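Local coordinates for kinetochore protein Mis16 (Schizosaccharomyces japonicus, PDB 4XYH) that binds histones and, as a WD-repeat kinetochore protein, independently recognises histone H4 and the CENP-A-specific chaperone Scm3, at residues 54-59 / 405-410; 147-152 / 157-162; 186-191 / 196-201. All coordinates share one frame; numbering follows the deposited sequence.

Contact 1: residues 54-59 / 405-410; sequences LTVEWF and NILQIW
Leu407 meets Val56 through one methyl each, its CD1 lying 4.5 Å from Val56 CG2, a loose touch at the limit of van der Waals contact. The CB atoms of both residues point at the opposing segment, but the CA atoms of Val56 and Leu407 are 9.0 Å apart, too far for main-chain pairing, so only side chains span the gap. Gln408 follows on the other side of its strand, where its amide is bound to His378 and Gly380. Ile409 then turns back to make the closer touch. Its CG2 reaches the rim of the Trp58 indole in the plane of the ring, 3.8 Å from Trp58 CH2, while Ile409 CD1 comes to 3.9 Å from the same CH2 but stands off to one side of that plane. At chi1 -61° the CG2 branch lies anti to the backbone N and meets the ring edge, and the extended CG1 arm is what carries CD1 to CH2. The two segments belong to adjacent blades of the WD40 beta-propeller, whose sheets face each other here through apolar side chains. Strand 406-412 lies between 398-402 and the N-terminal strand 41-48, which completes the blade and so closes the circle. Strand 56-58 edges the next blade beside 70-77, and Leu401 and Ala399 of 398-402 pack against Val56 and Trp58 respectively.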
# COMPACT_ATOMS: atom_id res chain seq x y z
N LEU A 54 9.80 -3.23 1.52
CA LEU A 54 8.84 -3.16 0.42
C LEU A 54 7.45 -2.74 0.89
O LEU A 54 6.56 -2.49 0.08
CB LEU A 54 8.75 -4.52 -0.28
CG LEU A 54 10.01 -4.93 -1.03
CD1 LEU A 54 9.99 -6.40 -1.42
CD2 LEU A 54 10.13 -4.04 -2.26
N THR A 55 7.27 -2.69 2.21
CA THR A 55 5.94 -2.50 2.77
C THR A 55 5.95 -1.58 4.00
O THR A 55 6.93 -1.53 4.75
CB THR A 55 5.31 -3.87 3.15
OG1 THR A 55 3.96 -3.69 3.63
CG2 THR A 55 6.18 -4.60 4.23
N VAL A 56 4.86 -0.84 4.18
CA VAL A 56 4.71 -0.01 5.37
C VAL A 56 3.23 0.17 5.66
O VAL A 56 2.42 0.28 4.75
CB VAL A 56 5.39 1.39 5.21
CG1 VAL A 56 4.71 2.23 4.12
CG2 VAL A 56 5.35 2.17 6.53
N GLU A 57 2.88 0.16 6.94
CA GLU A 57 1.51 0.35 7.38
C GLU A 57 1.55 0.92 8.79
O GLU A 57 2.32 0.45 9.63
CB GLU A 57 0.72 -0.97 7.35
CG GLU A 57 -0.80 -0.77 7.33
CD GLU A 57 -1.59 -2.07 7.42
OE1 GLU A 57 -1.00 -3.09 7.82
OE2 GLU A 57 -2.81 -2.08 7.11
N TRP A 58 0.74 1.96 9.03
CA TRP A 58 0.57 2.52 10.37
C TRP A 58 -0.34 1.64 11.21
O TRP A 58 -1.41 1.24 10.74
CB TRP A 58 -0.05 3.92 10.34
CG TRP A 58 0.80 4.97 9.75
CD1 TRP A 58 0.79 5.40 8.46
CD2 TRP A 58 1.76 5.77 10.43
NE1 TRP A 58 1.71 6.41 8.29
CE2 TRP A 58 2.32 6.65 9.49
CE3 TRP A 58 2.22 5.82 11.75
CZ2 TRP A 58 3.30 7.57 9.82
CZ3 TRP A 58 3.19 6.73 12.08
CH2 TRP A 58 3.73 7.60 11.12
N PHE A 59 0.06 1.35 12.44
CA PHE A 59 -0.84 0.72 13.39
C PHE A 59 -1.80 1.77 13.98
O PHE A 59 -1.42 2.93 14.21
CB PHE A 59 -0.07 0.06 14.53
CG PHE A 59 0.57 -1.26 14.17
CD1 PHE A 59 -0.17 -2.43 14.19
CD2 PHE A 59 1.92 -1.32 13.84
CE1 PHE A 59 0.42 -3.65 13.89
CE2 PHE A 59 2.52 -2.54 13.54
CZ PHE A 59 1.77 -3.71 13.56
N ASN A 405 16.34 2.32 0.60
CA ASN A 405 16.38 2.13 2.06
C ASN A 405 15.88 3.32 2.89
O ASN A 405 16.13 3.39 4.10
CB ASN A 405 17.80 1.80 2.53
CG ASN A 405 18.28 0.45 2.04
OD1 ASN A 405 17.91 -0.02 0.96
ND2 ASN A 405 19.11 -0.20 2.85
N ILE A 406 15.18 4.26 2.26
CA ILE A 406 14.71 5.44 2.96
C ILE A 406 13.23 5.35 3.33
O ILE A 406 12.39 5.12 2.46
CB ILE A 406 14.94 6.71 2.12
CG1 ILE A 406 16.43 7.01 2.04
CG2 ILE A 406 14.24 7.90 2.76
CD1 ILE A 406 17.06 7.19 3.39
N LEU A 407 12.95 5.51 4.61
CA LEU A 407 11.59 5.71 5.10
C LEU A 407 11.37 7.19 5.43
O LEU A 407 12.17 7.79 6.13
CB LEU A 407 11.30 4.84 6.33
CG LEU A 407 10.03 5.21 7.09
CD1 LEU A 407 8.79 4.98 6.23
CD2 LEU A 407 9.91 4.45 8.41
N GLN A 408 10.30 7.77 4.92
CA GLN A 408 10.00 9.15 5.26
C GLN A 408 8.61 9.27 5.87
O GLN A 408 7.65 8.67 5.38
CB GLN A 408 10.11 10.07 4.04
CG GLN A 408 11.46 10.71 3.90
CD GLN A 408 11.67 11.38 2.56
OE1 GLN A 408 10.74 11.53 1.75
NE2 GLN A 408 12.92 11.80 2.31
N ILE A 409 8.54 10.04 6.95
CA ILE A 409 7.30 10.36 7.62
C ILE A 409 7.11 11.86 7.54
O ILE A 409 7.91 12.63 8.07
CB ILE A 409 7.33 9.88 9.08
CG1 ILE A 409 7.49 8.35 9.10
CG2 ILE A 409 6.05 10.29 9.82
CD1 ILE A 409 7.53 7.75 10.49
N TRP A 410 6.06 12.29 6.85
CA TRP A 410 5.91 13.71 6.56
C TRP A 410 4.47 14.20 6.64
O TRP A 410 3.51 13.43 6.53
CB TRP A 410 6.47 14.02 5.17
CG TRP A 410 6.02 13.08 4.11
CD1 TRP A 410 6.52 11.83 3.85
CD2 TRP A 410 4.98 13.30 3.15
NE1 TRP A 410 5.85 11.26 2.79
CE2 TRP A 410 4.91 12.14 2.34
CE3 TRP A 410 4.11 14.36 2.89
CZ2 TRP A 410 3.99 12.02 1.29
CZ3 TRP A 410 3.20 14.24 1.85
CH2 TRP A 410 3.15 13.08 1.06

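Contact 2: residues 147-152 / 157-162; sequences IATLGL and YIFDLN
Ile147 packs against Leu161 and beside Phe159 on one face of a two-stranded hairpin. Its CG1 lies 4.0 Å from Leu161 CD1, the two side chains slanting past each other, and Leu89 of the neighbouring sheet touches both Ile147 and Phe159. Next along this face, Thr149 stands at about a right angle to the Phe159 side chain and sets CG2 3.7 Å from Phe159 CE1. On the reverse face the small Ala148 leaves its CB to be met by the tip of Ile158, CD1, at 3.8 Å. Four main-chain hydrogen bonds join the strands, two between Ile147 and Phe159 and two between Thr149 and Tyr157; the straightest runs from Ile147 N to Phe159 O, 2.8 Å at 171°. These are the second and third strands of a propeller blade, counted from 136-140, and Phe159-Asp160 stands where a WD repeat usually has Trp-Asp. Farther out, Thr149 OG1 sits between backbone N and carbonyl carbon (chi1 78°), which brings it 3.5 Å from Tyr157 CB; its hydrogen-bond partner is His130. Tyr157 lays the edge of its ring along the backbone at Gly151, with CE2 4.0 Å from Gly151 CA, a place where the glycine has no side chain to obstruct it. The phenol oxygen is hydrogen-bonded to Glu131 and to Asn155. At the far end of the hairpin, Asp160 OD1 accepts from Asn162 N at 3.1 Å, closing an Asx turn as the strand gives way to a short 3-10 segment.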
# COMPACT_ATOMS: atom_id res chain seq x y z
N ILE A 147 -0.97 -10.48 12.03
CA ILE A 147 -0.36 -9.93 10.80
C ILE A 147 -0.35 -11.00 9.70
O ILE A 147 -0.00 -12.17 9.96
CB ILE A 147 1.10 -9.46 11.01
CG1 ILE A 147 1.26 -8.62 12.29
CG2 ILE A 147 1.64 -8.72 9.75
CD1 ILE A 147 0.49 -7.34 12.28
N ALA A 148 -0.76 -10.62 8.49
CA ALA A 148 -0.58 -11.48 7.33
C ALA A 148 0.54 -10.91 6.47
O ALA A 148 0.68 -9.69 6.37
CB ALA A 148 -1.86 -11.60 6.53
N THR A 149 1.35 -11.77 5.85
CA THR A 149 2.37 -11.30 4.90
C THR A 149 2.40 -12.18 3.68
O THR A 149 1.85 -13.27 3.69
CB THR A 149 3.81 -11.30 5.49
OG1 THR A 149 4.34 -12.63 5.50
CG2 THR A 149 3.88 -10.70 6.89
N LEU A 150 3.06 -11.70 2.62
CA LEU A 150 3.40 -12.51 1.45
C LEU A 150 4.91 -12.66 1.36
O LEU A 150 5.64 -11.66 1.33
CB LEU A 150 2.88 -11.87 0.17
CG LEU A 150 1.46 -12.16 -0.28
CD1 LEU A 150 1.10 -11.26 -1.48
CD2 LEU A 150 1.29 -13.65 -0.61
N GLY A 151 5.39 -13.89 1.28
CA GLY A 151 6.82 -14.12 1.33
C GLY A 151 7.35 -15.09 0.29
O GLY A 151 6.91 -15.07 -0.86
N LEU A 152 8.31 -15.92 0.71
CA LEU A 152 9.02 -16.85 -0.15
C LEU A 152 8.08 -17.63 -1.07
O LEU A 152 7.11 -18.24 -0.62
CB LEU A 152 9.83 -17.83 0.69
CG LEU A 152 10.68 -18.84 -0.07
CD1 LEU A 152 11.83 -18.14 -0.79
CD2 LEU A 152 11.22 -19.88 0.90
N TYR A 157 1.91 -15.83 5.04
CA TYR A 157 2.24 -16.17 6.43
C TYR A 157 1.36 -15.42 7.43
O TYR A 157 0.90 -14.30 7.17
CB TYR A 157 3.71 -15.88 6.73
CG TYR A 157 4.67 -16.72 5.90
CD1 TYR A 157 4.98 -18.03 6.27
CD2 TYR A 157 5.26 -16.20 4.75
CE1 TYR A 157 5.85 -18.79 5.52
CE2 TYR A 157 6.13 -16.98 3.97
CZ TYR A 157 6.42 -18.26 4.37
OH TYR A 157 7.27 -19.03 3.63
N ILE A 158 1.11 -16.05 8.57
CA ILE A 158 0.39 -15.40 9.64
C ILE A 158 1.24 -15.33 10.90
O ILE A 158 1.90 -16.31 11.28
CB ILE A 158 -0.91 -16.13 9.95
CG1 ILE A 158 -1.74 -16.28 8.67
CG2 ILE A 158 -1.66 -15.38 11.03
CD1 ILE A 158 -2.33 -14.96 8.13
N PHE A 159 1.22 -14.17 11.54
CA PHE A 159 1.95 -13.94 12.79
C PHE A 159 0.97 -13.45 13.84
O PHE A 159 0.13 -12.61 13.55
CB PHE A 159 3.06 -12.89 12.60
CG PHE A 159 4.09 -13.25 11.57
CD1 PHE A 159 3.82 -13.13 10.21
CD2 PHE A 159 5.36 -13.68 11.95
CE1 PHE A 159 4.79 -13.44 9.26
CE2 PHE A 159 6.33 -13.99 11.01
CZ PHE A 159 6.04 -13.87 9.66
N ASP A 160 1.07 -13.98 15.06
CA ASP A 160 0.26 -13.48 16.17
C ASP A 160 1.17 -12.77 17.19
O ASP A 160 1.86 -13.44 17.96
CB ASP A 160 -0.49 -14.64 16.83
CG ASP A 160 -1.42 -14.19 17.96
OD1 ASP A 160 -1.41 -13.00 18.35
OD2 ASP A 160 -2.18 -15.04 18.45
N LEU A 161 1.18 -11.43 17.18
CA LEU A 161 2.15 -10.66 17.96
C LEU A 161 1.93 -10.85 19.47
O LEU A 161 2.84 -10.64 20.28
CB LEU A 161 2.09 -9.17 17.60
CG LEU A 161 2.43 -8.82 16.14
CD1 LEU A 161 2.52 -7.30 15.87
CD2 LEU A 161 3.68 -9.52 15.70
N ASN A 162 0.73 -11.25 19.82
CA ASN A 162 0.37 -11.47 21.21
C ASN A 162 1.10 -12.63 21.89
O ASN A 162 1.07 -12.75 23.11
CB ASN A 162 -1.15 -11.69 21.31
CG ASN A 162 -1.63 -11.73 22.73
OD1 ASN A 162 -1.34 -10.83 23.52
ND2 ASN A 162 -2.35 -12.79 23.08

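Contact 3: residues 186-191 / 196-201; sequences FGLGWN and GTLATG
Trp190 and Leu198 lie side by side, pointing the same way from paired strands, and theirs is the main apolar contact. Leu198 CB sits over one face of the indole, 4.2 Å from the centroid of the six-membered ring of Trp190 and 28° off its normal, a CH-pi contact displaced toward the rim. Leu198 CG takes the crowded position between backbone N and carbonyl carbon (chi1 66°), and the chain then forks: CD2 follows the indole to 3.7 Å from Trp190 CZ3, whereas CD1 goes the other way, 3.8 Å from Leu188 CD1. That same Leu188 methyl is 3.6 Å from Thr200 CG2, so a row of side chains runs along this face.

Five backbone hydrogen bonds hold the antiparallel pair. Reciprocal bonds link Gly187 with Gly201 and Gly189 with Ala199, and Asn191 N donates to Thr197 O at 2.8 Å and 165°. Gly201 N approaches Gly187 O from well above the carbonyl plane. Where the strands part, a water takes over, accepting from Gly196 N and donating to Asn191 O.

The polar ends of the side chains are engaged outside the pair. Trp190 NE1 donates to Arg138 O in the neighbouring blade, Asn191 ND2 is bound to Glu248 O, and Thr200 OG1 joins His181 and Trp210 in a His-Thr-Trp network familiar from WD repeats.

The chemistry implies a division of labour: backbone bonds keep the two inner strands of the blade together, and the lack of a side chain at Gly187 leaves room for the carbonyl of Gly201, while Trp190 and Leu198 turn apolar surface toward Ile146 and Ala148 of the preceding blade and Leu188 packs on Lys136 and Arg138 of strand 136-140.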
# COMPACT_ATOMS: atom_id res chain seq x y z
N PHE A 186 2.33 -9.47 -4.59
CA PHE A 186 2.18 -8.27 -3.78
C PHE A 186 0.73 -7.97 -3.44
O PHE A 186 0.44 -6.99 -2.77
CB PHE A 186 2.80 -7.07 -4.49
CG PHE A 186 4.29 -7.13 -4.61
CD1 PHE A 186 4.88 -7.79 -5.68
CD2 PHE A 186 5.10 -6.53 -3.65
CE1 PHE A 186 6.28 -7.84 -5.79
CE2 PHE A 186 6.48 -6.58 -3.75
CZ PHE A 186 7.08 -7.25 -4.82
N GLY A 187 -0.19 -8.81 -3.92
CA GLY A 187 -1.60 -8.59 -3.66
C GLY A 187 -2.03 -9.26 -2.37
O GLY A 187 -1.96 -10.49 -2.23
N LEU A 188 -2.50 -8.45 -1.43
CA LEU A 188 -2.87 -8.94 -0.10
C LEU A 188 -3.86 -8.00 0.57
O LEU A 188 -3.66 -6.79 0.59
CB LEU A 188 -1.62 -9.07 0.79
CG LEU A 188 -1.84 -9.39 2.28
CD1 LEU A 188 -2.42 -10.77 2.44
CD2 LEU A 188 -0.52 -9.30 3.03
N GLY A 189 -4.94 -8.54 1.13
CA GLY A 189 -5.90 -7.69 1.81
C GLY A 189 -6.85 -8.48 2.69
O GLY A 189 -7.34 -9.55 2.29
N TRP A 190 -7.11 -7.94 3.88
CA TRP A 190 -8.07 -8.53 4.80
C TRP A 190 -9.51 -8.12 4.48
O TRP A 190 -9.77 -7.05 3.91
CB TRP A 190 -7.77 -8.12 6.22
CG TRP A 190 -6.52 -8.67 6.78
CD1 TRP A 190 -5.29 -8.07 6.81
CD2 TRP A 190 -6.37 -9.93 7.44
NE1 TRP A 190 -4.39 -8.89 7.46
CE2 TRP A 190 -5.03 -10.04 7.85
CE3 TRP A 190 -7.25 -10.98 7.75
CZ2 TRP A 190 -4.54 -11.15 8.53
CZ3 TRP A 190 -6.76 -12.09 8.42
CH2 TRP A 190 -5.42 -12.16 8.81
N ASN A 191 -10.43 -8.99 4.87
CA ASN A 191 -11.85 -8.71 4.84
C ASN A 191 -12.23 -7.86 6.06
O ASN A 191 -11.86 -8.20 7.20
CB ASN A 191 -12.62 -10.03 4.82
CG ASN A 191 -14.09 -9.86 4.43
OD1 ASN A 191 -14.83 -9.07 5.03
ND2 ASN A 191 -14.52 -10.60 3.42
N GLY A 196 -11.01 -12.65 9.95
CA GLY A 196 -10.23 -13.85 9.69
C GLY A 196 -10.15 -14.23 8.23
O GLY A 196 -9.37 -15.11 7.86
N THR A 197 -10.95 -13.60 7.39
CA THR A 197 -10.89 -13.87 5.95
C THR A 197 -9.96 -12.86 5.26
O THR A 197 -9.97 -11.68 5.59
CB THR A 197 -12.29 -13.83 5.32
OG1 THR A 197 -13.02 -15.00 5.73
CG2 THR A 197 -12.21 -13.79 3.78
N LEU A 198 -9.13 -13.34 4.33
CA LEU A 198 -8.22 -12.46 3.58
C LEU A 198 -8.02 -12.99 2.17
O LEU A 198 -8.41 -14.12 1.85
CB LEU A 198 -6.86 -12.33 4.28
CG LEU A 198 -6.01 -13.60 4.34
CD1 LEU A 198 -4.54 -13.26 4.39
CD2 LEU A 198 -6.40 -14.42 5.57
N ALA A 199 -7.39 -12.18 1.33
CA ALA A 199 -7.13 -12.61 -0.05
C ALA A 199 -5.72 -12.27 -0.49
O ALA A 199 -5.13 -11.28 -0.03
CB ALA A 199 -8.15 -11.99 -0.99
N THR A 200 -5.19 -13.07 -1.41
CA THR A 200 -3.88 -12.82 -1.99
C THR A 200 -3.90 -13.00 -3.52
O THR A 200 -4.69 -13.78 -4.05
CB THR A 200 -2.82 -13.75 -1.40
OG1 THR A 200 -3.20 -15.12 -1.62
CG2 THR A 200 -2.66 -13.51 0.09
N GLY A 201 -3.02 -12.27 -4.21
CA GLY A 201 -2.85 -12.38 -5.64
C GLY A 201 -1.36 -12.22 -5.94
O GLY A 201 -0.69 -11.37 -5.34
O HOH W 1 1.51 -9.55 -7.30
O HOH W 2 -10.26 -9.99 8.85

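Taken together, the three contacts sample consecutive sectors of one propeller. Contact 1 spans the junction where the ring closes, whereas contacts 2 and 3 each lie within a single blade, and both are nested along the chain inside the long loop that contact 1 closes. Contacts 2 and 3 are nearest, their centres about 12 Å apart: Ala148 CB lies 3.4 Å from Trp190 CZ2, and Leu150 CD1 packs against the start of strand 187-190. Contact 1, with centres about 18 and 20 Å from the others, still touches both, through Phe59 CE1 to Ile147 CD1 (4.0 Å) and Leu54 CD1 to Phe186 CE2 (4.2 Å).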